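Local coordinates for CBS domain protein (Streptococcus pneumoniae serotype 4, PDB 7LZG), which is of unknown function but carries a pair of CBS repeats, a module that in many relatives binds adenosine-type nucleotides and regulates partner domains or proteins, at residues E10-L21 against D102-H110; P52-T63 against F117-F127. One frame throughout, in Å; residues are numbered along the deposited sequence.

Contact 1. Residues E10-L21 against D102-H110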
loop_
_atom_site.group_PDB
_atom_site.type_symbol
_atom_site.label_atom_id
_atom_site.label_comp_id
_atom_site.label_asym_id
_atom_site.label_seq_id
_atom_site.Cartn_x
_atom_site.Cartn_y
_atom_site.Cartn_z
ATOM N N GLU B 10 6.670 22.260 -3.121
ATOM C CA GLU B 10 7.728 21.440 -3.702
ATOM C C GLU B 10 9.062 21.690 -3.009
ATOM O O GLU B 10 9.845 20.754 -2.807
ATOM C CB GLU B 10 7.841 21.706 -5.201
ATOM C CG GLU B 10 8.895 20.858 -5.894
ATOM C CD GLU B 10 8.871 21.006 -7.400
ATOM O OE1 GLU B 10 8.065 21.814 -7.908
ATOM O OE2 GLU B 10 9.658 20.310 -8.076
ATOM N N THR B 11 9.338 22.943 -2.639
ATOM C CA THR B 11 10.547 23.240 -1.875
ATOM C C THR B 11 10.572 22.459 -0.569
ATOM O O THR B 11 11.622 21.952 -0.158
ATOM C CB THR B 11 10.642 24.739 -1.592
ATOM O OG1 THR B 11 10.529 25.469 -2.820
ATOM C CG2 THR B 11 11.972 25.073 -0.934
ATOM N N PHE B 12 9.419 22.348 0.095
ATOM C CA PHE B 12 9.348 21.578 1.332
ATOM C C PHE B 12 9.633 20.103 1.074
ATOM O O PHE B 12 10.467 19.493 1.754
ATOM C CB PHE B 12 7.977 21.760 1.983
ATOM C CG PHE B 12 7.685 20.760 3.060
ATOM C CD1 PHE B 12 8.263 20.882 4.312
ATOM C CD2 PHE B 12 6.836 19.692 2.820
ATOM C CE1 PHE B 12 8.001 19.958 5.305
ATOM C CE2 PHE B 12 6.570 18.765 3.807
ATOM C CZ PHE B 12 7.153 18.897 5.052
ATOM N N LEU B 13 8.947 19.512 0.091
ATOM C CA LEU B 13 9.158 18.101 -0.219
ATOM C C LEU B 13 10.584 17.834 -0.682
ATOM O O LEU B 13 11.138 16.766 -0.398
ATOM C CB LEU B 13 8.158 17.639 -1.279
ATOM C CG LEU B 13 7.072 16.666 -0.811
ATOM C CD1 LEU B 13 6.220 17.287 0.280
ATOM C CD2 LEU B 13 6.209 16.224 -1.982
ATOM N N LEU B 14 11.192 18.785 -1.397
ATOM C CA LEU B 14 12.594 18.636 -1.777
ATOM C C LEU B 14 13.496 18.541 -0.556
ATOM O O LEU B 14 14.577 17.944 -0.625
ATOM C CB LEU B 14 13.024 19.801 -2.667
ATOM C CG LEU B 14 12.598 19.749 -4.135
ATOM C CD1 LEU B 14 12.531 21.150 -4.715
ATOM C CD2 LEU B 14 13.566 18.892 -4.929
ATOM N N GLY B 15 13.077 19.122 0.564
ATOM C CA GLY B 15 13.773 18.977 1.822
ATOM C C GLY B 15 13.460 17.709 2.581
ATOM O O GLY B 15 13.908 17.552 3.718
ATOM N N GLN B 16 12.698 16.791 1.982
ATOM C CA GLN B 16 12.334 15.532 2.622
ATOM C C GLN B 16 12.912 14.328 1.886
ATOM O O GLN B 16 12.395 13.217 2.028
ATOM C CB GLN B 16 10.813 15.406 2.723
ATOM C CG GLN B 16 10.152 16.489 3.558
ATOM C CD GLN B 16 10.430 16.336 5.040
ATOM O OE1 GLN B 16 10.212 15.270 5.617
ATOM N NE2 GLN B 16 10.914 17.403 5.665
ATOM N N GLU B 17 13.979 14.531 1.107
ATOM C CA GLU B 17 14.538 13.450 0.299
ATOM C C GLU B 17 14.929 12.253 1.156
ATOM O O GLU B 17 14.741 11.101 0.748
ATOM C CB GLU B 17 15.745 13.961 -0.489
ATOM C CG GLU B 17 15.397 14.900 -1.633
ATOM C CD GLU B 17 15.266 14.176 -2.959
ATOM O OE1 GLU B 17 15.570 12.967 -3.008
ATOM O OE2 GLU B 17 14.865 14.818 -3.953
ATOM N N GLU B 18 15.463 12.501 2.348
ATOM C CA GLU B 18 15.899 11.434 3.240
ATOM C C GLU B 18 14.744 10.745 3.957
ATOM O O GLU B 18 14.986 9.970 4.888
ATOM C CB GLU B 18 16.896 11.986 4.262
ATOM C CG GLU B 18 18.183 12.504 3.639
ATOM C CD GLU B 18 19.018 13.314 4.611
ATOM O OE1 GLU B 18 18.441 13.878 5.565
ATOM O OE2 GLU B 18 20.249 13.386 4.422
ATOM N N THR B 19 13.503 11.006 3.550
ATOM C CA THR B 19 12.331 10.363 4.130
ATOM C C THR B 19 11.588 9.496 3.126
ATOM O O THR B 19 11.372 8.305 3.383
ATOM C CB THR B 19 11.378 11.419 4.713
ATOM O OG1 THR B 19 12.017 12.095 5.804
ATOM C CG2 THR B 19 10.094 10.767 5.207
ATOM N N PHE B 20 11.191 10.058 1.982
ATOM C CA PHE B 20 10.464 9.274 0.992
ATOM C C PHE B 20 11.378 8.411 0.134
ATOM O O PHE B 20 10.906 7.432 -0.455
ATOM C CB PHE B 20 9.610 10.185 0.102
ATOM C CG PHE B 20 10.380 11.282 -0.591
ATOM C CD1 PHE B 20 11.128 11.019 -1.729
ATOM C CD2 PHE B 20 10.318 12.585 -0.127
ATOM C CE1 PHE B 20 11.821 12.026 -2.371
ATOM C CE2 PHE B 20 11.009 13.598 -0.768
ATOM C CZ PHE B 20 11.761 13.318 -1.891
ATOM N N LEU B 21 12.663 8.744 0.051
ATOM C CA LEU B 21 13.626 7.975 -0.728
ATOM C C LEU B 21 14.415 7.084 0.222
ATOM O O LEU B 21 15.244 7.570 0.997
ATOM C CB LEU B 21 14.557 8.894 -1.515
ATOM C CG LEU B 21 15.621 8.195 -2.362
ATOM C CD1 LEU B 21 14.969 7.296 -3.396
ATOM C CD2 LEU B 21 16.528 9.214 -3.030
ATOM N N ASP B 102 17.859 11.119 -11.021
ATOM C CA ASP B 102 17.613 12.513 -11.390
ATOM C C ASP B 102 16.117 12.750 -11.596
ATOM O O ASP B 102 15.659 13.192 -12.651
ATOM C CB ASP B 102 18.410 12.873 -12.641
ATOM C CG ASP B 102 19.877 12.518 -12.518
ATOM O OD1 ASP B 102 20.439 12.684 -11.414
ATOM O OD2 ASP B 102 20.468 12.068 -13.524
ATOM N N PHE B 103 15.350 12.439 -10.557
ATOM C CA PHE B 103 13.902 12.562 -10.596
ATOM C C PHE B 103 13.462 13.929 -10.088
ATOM O O PHE B 103 14.115 14.538 -9.237
ATOM C CB PHE B 103 13.246 11.465 -9.756
ATOM C CG PHE B 103 13.735 11.416 -8.333
ATOM C CD1 PHE B 103 13.135 12.185 -7.350
ATOM C CD2 PHE B 103 14.798 10.601 -7.981
ATOM C CE1 PHE B 103 13.586 12.144 -6.045
ATOM C CE2 PHE B 103 15.252 10.555 -6.677
ATOM C CZ PHE B 103 14.645 11.327 -5.708
ATOM N N THR B 104 12.341 14.404 -10.619
ATOM C CA THR B 104 11.701 15.612 -10.125
ATOM C C THR B 104 10.521 15.235 -9.236
ATOM O O THR B 104 9.933 14.160 -9.379
ATOM C CB THR B 104 11.227 16.503 -11.277
ATOM O OG1 THR B 104 10.180 15.844 -12.000
ATOM C CG2 THR B 104 12.378 16.804 -12.225
ATOM N N ILE B 105 10.190 16.128 -8.301
ATOM C CA ILE B 105 9.085 15.861 -7.384
ATOM C C ILE B 105 7.774 15.749 -8.152
ATOM O O ILE B 105 6.914 14.920 -7.826
ATOM C CB ILE B 105 9.023 16.947 -6.291
ATOM C CG1 ILE B 105 9.749 16.484 -5.024
ATOM C CG2 ILE B 105 7.586 17.308 -5.953
ATOM C CD1 ILE B 105 11.213 16.174 -5.223
ATOM N N THR B 106 7.611 16.559 -9.202
ATOM C CA THR B 106 6.362 16.553 -9.958
ATOM C C THR B 106 6.139 15.225 -10.676
ATOM O O THR B 106 4.989 14.803 -10.845
ATOM C CB THR B 106 6.348 17.707 -10.960
ATOM O OG1 THR B 106 7.252 17.423 -12.035
ATOM C CG2 THR B 106 6.773 19.001 -10.283
ATOM N N GLU B 107 7.212 14.555 -11.102
ATOM C CA GLU B 107 7.077 13.278 -11.791
ATOM C C GLU B 107 7.074 12.088 -10.841
ATOM O O GLU B 107 6.621 11.007 -11.232
ATOM C CB GLU B 107 8.193 13.101 -12.829
ATOM C CG GLU B 107 9.525 12.617 -12.269
ATOM C CD GLU B 107 10.546 12.336 -13.360
ATOM O OE1 GLU B 107 10.286 12.695 -14.528
ATOM O OE2 GLU B 107 11.608 11.754 -13.051
ATOM N N VAL B 108 7.566 12.255 -9.613
ATOM C CA VAL B 108 7.447 11.191 -8.621
ATOM C C VAL B 108 5.993 11.029 -8.196
ATOM O O VAL B 108 5.448 9.918 -8.197
ATOM C CB VAL B 108 8.363 11.474 -7.417
ATOM C CG1 VAL B 108 7.946 10.634 -6.220
ATOM C CG2 VAL B 108 9.809 11.192 -7.784
ATOM N N LEU B 109 5.342 12.137 -7.834
ATOM C CA LEU B 109 3.911 12.096 -7.553
ATOM C C LEU B 109 3.119 11.666 -8.777
ATOM O O LEU B 109 2.092 10.990 -8.647
ATOM C CB LEU B 109 3.426 13.461 -7.067
ATOM C CG LEU B 109 3.576 13.810 -5.585
ATOM C CD1 LEU B 109 5.034 13.855 -5.166
ATOM C CD2 LEU B 109 2.900 15.139 -5.303
ATOM N N HIS B 110 3.576 12.052 -9.970
ATOM C CA HIS B 110 2.911 11.622 -11.195
ATOM C C HIS B 110 2.969 10.106 -11.348
ATOM O O HIS B 110 1.996 9.481 -11.783
ATOM C CB HIS B 110 3.542 12.315 -12.402
ATOM C CG HIS B 110 3.068 11.789 -13.722
ATOM N ND1 HIS B 110 1.754 11.872 -14.130
ATOM C CD2 HIS B 110 3.737 11.178 -14.730
ATOM C CE1 HIS B 110 1.633 11.332 -15.330
ATOM N NE2 HIS B 110 2.822 10.903 -15.717
#
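Ile105 is a knob in a hole formed by Glu10, Leu13 and Leu14 of helix 10-14 and Glu17 at the start of helix 17-20. The packing is chiefly apolar. Ile105 CD1 lies 3.6 Å from Leu14 CD2, while on the other branch Ile105 CG2 meets Glu10 CG at 3.8 Å, so both ends of the side chain are engaged. Deeper in, Leu13 CD2 touches Leu109 CD1 at 4.1 Å, and Ile136 of helix 133-140 backs Leu109 and Phe20. The N-to-C directions of 10-14 and 105-110 are 84° apart, nearly perpendicular, with Ile105 and Leu109 both meeting Leu13.

Aromatic contacts extend the interface to Phe103. With chi1 at 55°, CG of Phe103 sits between its backbone N and carbonyl carbon, and the ring reaches helix 17-20. Leu21 CD2 comes to the edge of this ring, 3.9 Å from CZ, and Phe103 CE1 in turn lies at the edge of the Phe20 ring.

Carboxylates approach without any hydrogen bond across the segments. Glu10, its chain extended, lays OE2 3.9 Å from Thr106 CG2. Glu17 OE1 is near the Phe103 ring plane, consistent with weak attraction to ring hydrogens. Carbon-carbon contacts therefore dominate, with the two carboxylates set among them.

Contact 2. Residues P52-T63 against F117-F127; sequences PVVTDEKQFVGT and FLPVVDAEGIF
Phe60 and Phe127 meet where the two CBS repeats face each other: residues 52-63 form a beta hairpin of one repeat, and 117-127 a strand and the loop to the next strand of the other. Their rings are nearly parallel, planes at 21°, but slid apart, with centroids 5.8 Å from each other. Phe60 also rests against the second repeat through CZ, 3.6 Å from Pro119 CG, and through CD2, beside Val121 CG2. Over one face of Phe127, Pro52 makes a CH-pi contact, CB lying 4.0 Å from the ring centroid. Phe127 CG is anti to the backbone N, carrying the ring toward Pro52. Farther along, Thr63 turns its methyl to Phe117, CG2 to CD2 3.6 Å.

Behind these side chains, a single antiparallel bridge pairs Gln59 with Ile126. It uses Phe127 N to Lys58 O and Phe60 N to Gly125 O, with N-H...O angles of 167° and 162°, setting the backbones of Phe60 and Phe127 side by side.

Each loop has its own brace. Thr55 OG1 accepts from Glu57 N, an ST turn, and also from Gln59 N. Asp122 OD1 accepts from Gly125 N in an Asx motif, at 3.0 Å from above the carboxylate plane, and also from Ile126 N, at 2.7 Å with its syn lone pair.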
loop_
_atom_site.group_PDB
_atom_site.type_symbol
_atom_site.label_atom_id
_atom_site.label_comp_id
_atom_site.label_asym_id
_atom_site.label_seq_id
_atom_site.Cartn_x
_atom_site.Cartn_y
_atom_site.Cartn_z
ATOM N N PRO B 52 11.520 -5.337 -4.316
ATOM C CA PRO B 52 12.185 -5.348 -5.621
ATOM C C PRO B 52 12.935 -6.650 -5.845
ATOM O O PRO B 52 13.311 -7.359 -4.909
ATOM C CB PRO B 52 13.145 -4.158 -5.538
ATOM C CG PRO B 52 13.430 -4.024 -4.081
ATOM C CD PRO B 52 12.169 -4.415 -3.368
ATOM N N VAL B 53 13.144 -6.964 -7.122
ATOM C CA VAL B 53 13.856 -8.166 -7.538
ATOM C C VAL B 53 15.076 -7.742 -8.339
ATOM O O VAL B 53 14.962 -6.961 -9.291
ATOM C CB VAL B 53 12.960 -9.107 -8.363
ATOM C CG1 VAL B 53 13.773 -10.268 -8.907
ATOM C CG2 VAL B 53 11.806 -9.615 -7.516
ATOM N N VAL B 54 16.242 -8.256 -7.950
ATOM C CA VAL B 54 17.503 -7.935 -8.600
ATOM C C VAL B 54 18.218 -9.233 -8.955
ATOM O O VAL B 54 17.873 -10.313 -8.476
ATOM C CB VAL B 54 18.402 -7.041 -7.721
ATOM C CG1 VAL B 54 17.718 -5.712 -7.443
ATOM C CG2 VAL B 54 18.742 -7.751 -6.422
ATOM N N THR B 55 19.222 -9.111 -9.817
ATOM C CA THR B 55 20.056 -10.243 -10.195
ATOM C C THR B 55 21.168 -10.413 -9.161
ATOM O O THR B 55 21.190 -9.751 -8.120
ATOM C CB THR B 55 20.623 -10.044 -11.598
ATOM O OG1 THR B 55 21.599 -8.995 -11.574
ATOM C CG2 THR B 55 19.520 -9.667 -12.571
ATOM N N ASP B 56 22.118 -11.309 -9.441
ATOM C CA ASP B 56 23.280 -11.442 -8.570
ATOM C C ASP B 56 24.223 -10.251 -8.689
ATOM O O ASP B 56 25.072 -10.058 -7.813
ATOM C CB ASP B 56 24.028 -12.741 -8.876
ATOM C CG ASP B 56 24.450 -12.842 -10.329
ATOM O OD1 ASP B 56 23.737 -12.296 -11.197
ATOM O OD2 ASP B 56 25.494 -13.470 -10.602
ATOM N N GLU B 57 24.092 -9.451 -9.749
ATOM C CA GLU B 57 24.865 -8.228 -9.926
ATOM C C GLU B 57 23.997 -6.983 -9.744
ATOM O O GLU B 57 24.241 -5.949 -10.371
ATOM C CB GLU B 57 25.553 -8.218 -11.292
ATOM C CG GLU B 57 24.620 -8.417 -12.478
ATOM C CD GLU B 57 25.362 -8.469 -13.803
ATOM O OE1 GLU B 57 26.611 -8.474 -13.786
ATOM O OE2 GLU B 57 24.696 -8.505 -14.859
ATOM N N LYS B 58 22.976 -7.083 -8.893
ATOM C CA LYS B 58 22.089 -5.996 -8.482
ATOM C C LYS B 58 21.320 -5.364 -9.637
ATOM O O LYS B 58 20.765 -4.271 -9.473
ATOM C CB LYS B 58 22.854 -4.909 -7.716
ATOM C CG LYS B 58 23.511 -5.388 -6.433
ATOM C CD LYS B 58 24.217 -4.242 -5.728
ATOM C CE LYS B 58 24.783 -4.671 -4.388
ATOM N NZ LYS B 58 25.403 -3.525 -3.669
ATOM N N GLN B 59 21.260 -6.016 -10.797
ATOM C CA GLN B 59 20.478 -5.487 -11.909
ATOM C C GLN B 59 18.993 -5.571 -11.582
ATOM O O GLN B 59 18.469 -6.658 -11.322
ATOM C CB GLN B 59 20.790 -6.256 -13.190
ATOM C CG GLN B 59 22.088 -5.846 -13.864
ATOM C CD GLN B 59 21.945 -4.579 -14.684
ATOM O OE1 GLN B 59 20.849 -4.229 -15.123
ATOM N NE2 GLN B 59 23.056 -3.883 -14.895
ATOM N N PHE B 60 18.315 -4.425 -11.594
ATOM C CA PHE B 60 16.902 -4.378 -11.238
ATOM C C PHE B 60 16.075 -5.154 -12.254
ATOM O O PHE B 60 16.064 -4.822 -13.444
ATOM C CB PHE B 60 16.424 -2.931 -11.153
ATOM C CG PHE B 60 14.946 -2.796 -10.917
ATOM C CD1 PHE B 60 14.415 -2.969 -9.650
ATOM C CD2 PHE B 60 14.088 -2.498 -11.963
ATOM C CE1 PHE B 60 13.057 -2.848 -9.430
ATOM C CE2 PHE B 60 12.727 -2.375 -11.750
ATOM C CZ PHE B 60 12.212 -2.548 -10.481
ATOM N N VAL B 61 15.380 -6.186 -11.784
ATOM C CA VAL B 61 14.490 -6.965 -12.636
ATOM C C VAL B 61 13.061 -6.449 -12.555
ATOM O O VAL B 61 12.415 -6.205 -13.577
ATOM C CB VAL B 61 14.566 -8.458 -12.252
ATOM C CG1 VAL B 61 13.741 -9.300 -13.215
ATOM C CG2 VAL B 61 16.010 -8.924 -12.221
ATOM N N GLY B 62 12.557 -6.274 -11.341
ATOM C CA GLY B 62 11.203 -5.801 -11.150
ATOM C C GLY B 62 10.808 -5.917 -9.692
ATOM O O GLY B 62 11.650 -6.121 -8.815
ATOM N N THR B 63 9.510 -5.778 -9.453
ATOM C CA THR B 63 8.933 -5.938 -8.129
ATOM C C THR B 63 8.055 -7.180 -8.102
ATOM O O THR B 63 7.522 -7.604 -9.130
ATOM C CB THR B 63 8.108 -4.713 -7.726
ATOM O OG1 THR B 63 7.029 -4.539 -8.654
ATOM C CG2 THR B 63 8.976 -3.465 -7.725
ATOM N N PHE B 117 4.436 1.920 -5.640
ATOM C CA PHE B 117 5.807 1.471 -5.437
ATOM C C PHE B 117 6.647 1.978 -6.596
ATOM O O PHE B 117 6.419 1.587 -7.746
ATOM C CB PHE B 117 5.868 -0.057 -5.344
ATOM C CG PHE B 117 7.053 -0.576 -4.585
ATOM C CD1 PHE B 117 7.022 -0.665 -3.203
ATOM C CD2 PHE B 117 8.190 -0.993 -5.255
ATOM C CE1 PHE B 117 8.110 -1.150 -2.500
ATOM C CE2 PHE B 117 9.279 -1.481 -4.560
ATOM C CZ PHE B 117 9.241 -1.559 -3.181
ATOM N N LEU B 118 7.608 2.849 -6.303
ATOM C CA LEU B 118 8.411 3.504 -7.336
ATOM C C LEU B 118 9.890 3.233 -7.106
ATOM O O LEU B 118 10.519 3.880 -6.249
ATOM C CB LEU B 118 8.136 5.006 -7.352
ATOM C CG LEU B 118 8.763 5.791 -8.502
ATOM C CD1 LEU B 118 8.271 5.255 -9.832
ATOM C CD2 LEU B 118 8.443 7.269 -8.365
ATOM N N PRO B 119 10.489 2.297 -7.835
ATOM C CA PRO B 119 11.921 2.031 -7.674
ATOM C C PRO B 119 12.767 3.122 -8.314
ATOM O O PRO B 119 12.311 3.894 -9.159
ATOM C CB PRO B 119 12.121 0.691 -8.395
ATOM C CG PRO B 119 10.732 0.150 -8.637
ATOM C CD PRO B 119 9.857 1.348 -8.764
ATOM N N VAL B 120 14.027 3.171 -7.891
ATOM C CA VAL B 120 15.003 4.114 -8.425
ATOM C C VAL B 120 16.113 3.304 -9.078
ATOM O O VAL B 120 16.873 2.609 -8.390
ATOM C CB VAL B 120 15.561 5.048 -7.341
ATOM C CG1 VAL B 120 16.611 5.977 -7.935
ATOM C CG2 VAL B 120 14.434 5.844 -6.706
ATOM N N VAL B 121 16.207 3.389 -10.402
ATOM C CA VAL B 121 17.198 2.661 -11.183
ATOM C C VAL B 121 18.018 3.670 -11.971
ATOM O O VAL B 121 17.456 4.540 -12.647
ATOM C CB VAL B 121 16.541 1.639 -12.129
ATOM C CG1 VAL B 121 17.596 0.760 -12.772
ATOM C CG2 VAL B 121 15.518 0.798 -11.382
ATOM N N ASP B 122 19.341 3.553 -11.886
ATOM C CA ASP B 122 20.220 4.443 -12.629
ATOM C C ASP B 122 20.209 4.074 -14.113
ATOM O O ASP B 122 19.552 3.124 -14.546
ATOM C CB ASP B 122 21.634 4.398 -12.049
ATOM C CG ASP B 122 22.161 2.983 -11.893
ATOM O OD1 ASP B 122 21.471 2.032 -12.317
ATOM O OD2 ASP B 122 23.270 2.822 -11.339
ATOM N N ALA B 123 20.952 4.851 -14.907
ATOM C CA ALA B 123 21.003 4.610 -16.345
ATOM C C ALA B 123 21.645 3.272 -16.683
ATOM O O ALA B 123 21.371 2.718 -17.753
ATOM C CB ALA B 123 21.757 5.744 -17.042
ATOM N N GLU B 124 22.490 2.741 -15.798
ATOM C CA GLU B 124 23.119 1.451 -16.059
ATOM C C GLU B 124 22.120 0.310 -15.901
ATOM O O GLU B 124 22.024 -0.569 -16.765
ATOM C CB GLU B 124 24.316 1.254 -15.128
ATOM C CG GLU B 124 25.027 -0.077 -15.313
ATOM C CD GLU B 124 26.250 -0.214 -14.430
ATOM O OE1 GLU B 124 26.486 0.688 -13.600
ATOM O OE2 GLU B 124 26.974 -1.223 -14.569
ATOM N N GLY B 125 21.366 0.310 -14.804
ATOM C CA GLY B 125 20.380 -0.726 -14.566
ATOM C C GLY B 125 20.438 -1.292 -13.163
ATOM O O GLY B 125 19.767 -2.281 -12.856
ATOM N N ILE B 126 21.235 -0.669 -12.303
ATOM C CA ILE B 126 21.408 -1.116 -10.926
ATOM C C ILE B 126 20.312 -0.508 -10.062
ATOM O O ILE B 126 19.964 0.671 -10.205
ATOM C CB ILE B 126 22.813 -0.748 -10.402
ATOM C CG1 ILE B 126 23.792 -1.905 -10.624
ATOM C CG2 ILE B 126 22.776 -0.369 -8.928
ATOM C CD1 ILE B 126 24.059 -2.232 -12.078
ATOM N N PHE B 127 19.755 -1.321 -9.168
ATOM C CA PHE B 127 18.710 -0.868 -8.262
ATOM C C PHE B 127 19.322 -0.095 -7.098
ATOM O O PHE B 127 20.241 -0.582 -6.432
ATOM C CB PHE B 127 17.905 -2.062 -7.752
ATOM C CG PHE B 127 16.954 -1.724 -6.647
ATOM C CD1 PHE B 127 15.777 -1.049 -6.913
ATOM C CD2 PHE B 127 17.235 -2.087 -5.341
ATOM C CE1 PHE B 127 14.900 -0.737 -5.897
ATOM C CE2 PHE B 127 16.361 -1.779 -4.321
ATOM C CZ PHE B 127 15.193 -1.101 -4.599
#

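How the contacts relate
Both contacts are partly buried, but they lie in different parts of the fold. Contact 2 joins strands and loops of the two CBS repeats, its centre about 11 Å from that of the chain, and combines aromatic packing with main-chain hydrogen bonds. Contact 1, about 15 Å from the chain centre, brings the N-terminal helices onto helix 105-111 and the Phe103 ahead of it by side chains alone; Leu144 of the second subunit packs on Glu10 and Ile105, so this interface also borders the dimer. The contact centres are about 20 Å apart. Helix 105-111 precedes strand 117-121 in the chain, and Leu21 CD1 packs on Val120 CG2 at 3.7 Å, joining the two through that strand's other side.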